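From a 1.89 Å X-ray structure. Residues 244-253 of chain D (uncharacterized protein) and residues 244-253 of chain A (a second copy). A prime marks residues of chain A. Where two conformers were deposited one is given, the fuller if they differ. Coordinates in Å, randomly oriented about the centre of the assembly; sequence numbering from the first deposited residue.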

# COMPACT_ATOMS: atom_id res chain seq x y z
N MSE D 244 0.11 -18.43 13.35
CA MSE D 244 0.61 -19.25 12.23
C MSE D 244 0.43 -18.56 10.87
O MSE D 244 1.36 -18.54 10.06
CB MSE D 244 0.03 -20.66 12.27
CG MSE D 244 0.43 -21.49 13.49
SE MSE D 244 2.32 -21.87 13.56
CE MSE D 244 2.39 -22.50 15.44
N PRO D 245 -0.75 -17.97 10.60
CA PRO D 245 -0.97 -17.29 9.31
C PRO D 245 0.01 -16.11 9.07
O PRO D 245 0.70 -16.03 8.01
CB PRO D 245 -2.42 -16.77 9.41
CG PRO D 245 -3.05 -17.65 10.36
CD PRO D 245 -1.99 -18.00 11.39
N LEU D 246 0.13 -15.24 10.06
CA LEU D 246 1.02 -14.10 9.91
C LEU D 246 2.49 -14.54 9.99
O LEU D 246 3.35 -13.98 9.31
CB LEU D 246 0.69 -13.01 10.93
CG LEU D 246 -0.73 -12.49 10.87
CD1 LEU D 246 -0.89 -11.25 11.75
CD2 LEU D 246 -1.08 -12.15 9.43
N GLY D 247 2.79 -15.54 10.81
CA GLY D 247 4.14 -16.06 10.80
C GLY D 247 4.57 -16.62 9.44
O GLY D 247 5.70 -16.41 9.01
N THR D 248 3.66 -17.36 8.81
CA THR D 248 3.82 -17.83 7.42
C THR D 248 3.96 -16.67 6.39
O THR D 248 4.86 -16.71 5.55
CB THR D 248 2.71 -18.83 7.01
OG1 THR D 248 2.63 -19.86 8.01
CG2 THR D 248 2.98 -19.46 5.63
N LEU D 249 3.11 -15.64 6.49
CA LEU D 249 3.28 -14.41 5.73
C LEU D 249 4.72 -13.86 5.85
O LEU D 249 5.38 -13.55 4.84
CB LEU D 249 2.28 -13.36 6.20
CG LEU D 249 2.33 -11.97 5.58
CD1 LEU D 249 2.08 -12.06 4.00
CD2 LEU D 249 1.27 -11.05 6.27
N ALA D 250 5.19 -13.75 7.08
CA ALA D 250 6.54 -13.22 7.36
C ALA D 250 7.58 -14.02 6.57
O ALA D 250 8.40 -13.43 5.88
CB ALA D 250 6.86 -13.23 8.85
N VAL D 251 7.52 -15.35 6.65
CA VAL D 251 8.47 -16.20 5.93
C VAL D 251 8.39 -15.99 4.42
O VAL D 251 9.41 -15.94 3.74
CB VAL D 251 8.32 -17.69 6.32
CG1 VAL D 251 9.16 -18.60 5.41
CG2 VAL D 251 8.77 -17.87 7.77
N ILE D 252 7.17 -15.84 3.91
CA ILE D 252 6.97 -15.62 2.49
C ILE D 252 7.65 -14.27 2.10
O ILE D 252 8.20 -14.12 1.01
CB ILE D 252 5.46 -15.63 2.14
CG1 ILE D 252 4.90 -17.06 2.24
CG2 ILE D 252 5.19 -15.04 0.73
CD1 ILE D 252 3.43 -17.12 2.32
N MSE D 253 7.61 -13.31 3.01
CA MSE D 253 8.17 -11.98 2.76
C MSE D 253 9.65 -11.94 3.05
O MSE D 253 10.25 -10.89 2.99
CB MSE D 253 7.48 -10.93 3.64
CG MSE D 253 6.00 -10.71 3.33
SE MSE D 253 5.08 -9.66 4.63
CE MSE D 253 6.24 -8.09 4.68
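Chain A, residues 244-253: MPLGTLAVIM

This is an apolar, near-symmetric helix-against-helix contact between two copies of the same segment, held by side-chain packing without any hydrogen bond across it. Chain A repeats the conformation of chain D. Residues 244 to 252 are helical in both, each helix begins earlier in its chain, and Met253′, like Met253, lies just beyond the helical stretch. The two helices run in roughly opposite directions, with a signed crossing angle of -151° and a closest axis approach of 10.0 Å.

Leu249′ lies at the middle of the register, its CA 6.5 Å from Leu249 CA. The ends are reversed: Ile252′ CA is 5.9 Å from Pro245 CA, and Pro245′ CA is 5.9 Å from Ile252 CA. Ile252′ is a knob among Pro245, Thr248, Leu249 and Ile252. Ile252′ CD1 lies 3.5 Å from Pro245 O, 3.7 Å from Leu249 N and 3.9 Å from Thr248 CG2. Ile252 fills the matching hole on chain A, with its CD1 3.5 Å from Pro245′ O. The two knobs meet at 4.0 Å, Ile252 CD1 to Ile252′ CD1. Both isoleucines have chi1 m and chi2 t.

Between like residues, Leu249 CD1 approaches Leu249′ CD1 to 3.5 Å, and Thr248 CG2 approaches Thr248′ CG2 to 3.7 Å. The threonine hydroxyls bond within their own helices: Thr248 OG1 donates to Met244 O at 2.7 Å, and Thr248′ OG1 to Met244′ O at 2.7 Å. In each copy the hydroxyl is turned to its own helix, while the methyl CG2 is the group that meets the counterpart.

Met244′, Gly247′, Ala250′ and Val251′ take no part in this contact. The buried surface totals 355 Å² over both sides, and Ile252 and Ile252′ contribute the most, 85 Å² each.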

# COMPACT_ATOMS: atom_id res chain seq x y z
N MSE A 244 4.18 -21.86 -5.09
CA MSE A 244 3.83 -22.24 -3.75
C MSE A 244 3.80 -21.04 -2.79
O MSE A 244 2.88 -20.92 -2.03
CB MSE A 244 4.80 -23.31 -3.20
CG MSE A 244 4.78 -24.63 -3.95
SE MSE A 244 2.98 -25.41 -3.87
CE MSE A 244 3.13 -26.64 -5.39
N PRO A 245 4.80 -20.15 -2.81
CA PRO A 245 4.72 -19.05 -1.81
C PRO A 245 3.55 -18.09 -2.05
O PRO A 245 2.83 -17.73 -1.10
CB PRO A 245 6.07 -18.33 -1.94
CG PRO A 245 6.73 -18.86 -3.12
CD PRO A 245 6.11 -20.20 -3.46
N LEU A 246 3.31 -17.73 -3.32
CA LEU A 246 2.17 -16.90 -3.65
C LEU A 246 0.85 -17.64 -3.44
O LEU A 246 -0.10 -17.05 -2.98
CB LEU A 246 2.27 -16.30 -5.08
CG LEU A 246 3.42 -15.30 -5.30
CD1 LEU A 246 3.28 -14.57 -6.65
CD2 LEU A 246 3.51 -14.30 -4.18
N GLY A 247 0.77 -18.91 -3.79
CA GLY A 247 -0.41 -19.69 -3.53
C GLY A 247 -0.67 -19.75 -2.03
O GLY A 247 -1.81 -19.65 -1.59
N THR A 248 0.37 -19.90 -1.22
CA THR A 248 0.19 -19.86 0.23
C THR A 248 -0.31 -18.49 0.73
O THR A 248 -1.24 -18.41 1.55
CB THR A 248 1.44 -20.25 0.98
OG1 THR A 248 1.91 -21.51 0.46
CG2 THR A 248 1.15 -20.33 2.50
N LEU A 249 0.28 -17.42 0.19
CA LEU A 249 -0.15 -16.04 0.50
C LEU A 249 -1.67 -15.87 0.22
O LEU A 249 -2.40 -15.31 1.02
CB LEU A 249 0.67 -15.06 -0.31
CG LEU A 249 0.24 -13.58 -0.25
CD1 LEU A 249 0.38 -13.04 1.15
CD2 LEU A 249 1.06 -12.75 -1.29
N ALA A 250 -2.11 -16.42 -0.92
CA ALA A 250 -3.51 -16.38 -1.35
C ALA A 250 -4.41 -17.08 -0.34
O ALA A 250 -5.50 -16.55 0.04
CB ALA A 250 -3.66 -16.99 -2.68
N VAL A 251 -3.96 -18.24 0.14
CA VAL A 251 -4.70 -18.95 1.17
C VAL A 251 -4.80 -18.11 2.45
O VAL A 251 -5.86 -18.02 3.02
CB VAL A 251 -4.12 -20.36 1.44
CG1 VAL A 251 -4.60 -20.88 2.82
CG2 VAL A 251 -4.55 -21.30 0.26
N ILE A 252 -3.69 -17.49 2.88
CA ILE A 252 -3.66 -16.64 4.07
C ILE A 252 -4.65 -15.47 3.94
O ILE A 252 -5.23 -15.04 4.92
CB ILE A 252 -2.19 -16.11 4.36
CG1 ILE A 252 -1.26 -17.25 4.79
CG2 ILE A 252 -2.23 -14.95 5.34
CD1 ILE A 252 0.21 -16.95 4.65
N MSE A 253 -4.79 -14.92 2.74
CA MSE A 253 -5.66 -13.80 2.46
C MSE A 253 -7.11 -14.24 2.17
O MSE A 253 -7.93 -13.40 1.78
CB MSE A 253 -5.13 -13.01 1.23
CG MSE A 253 -3.82 -12.28 1.44
SE MSE A 253 -3.05 -11.58 -0.13
CE MSE A 253 -4.54 -10.47 -0.76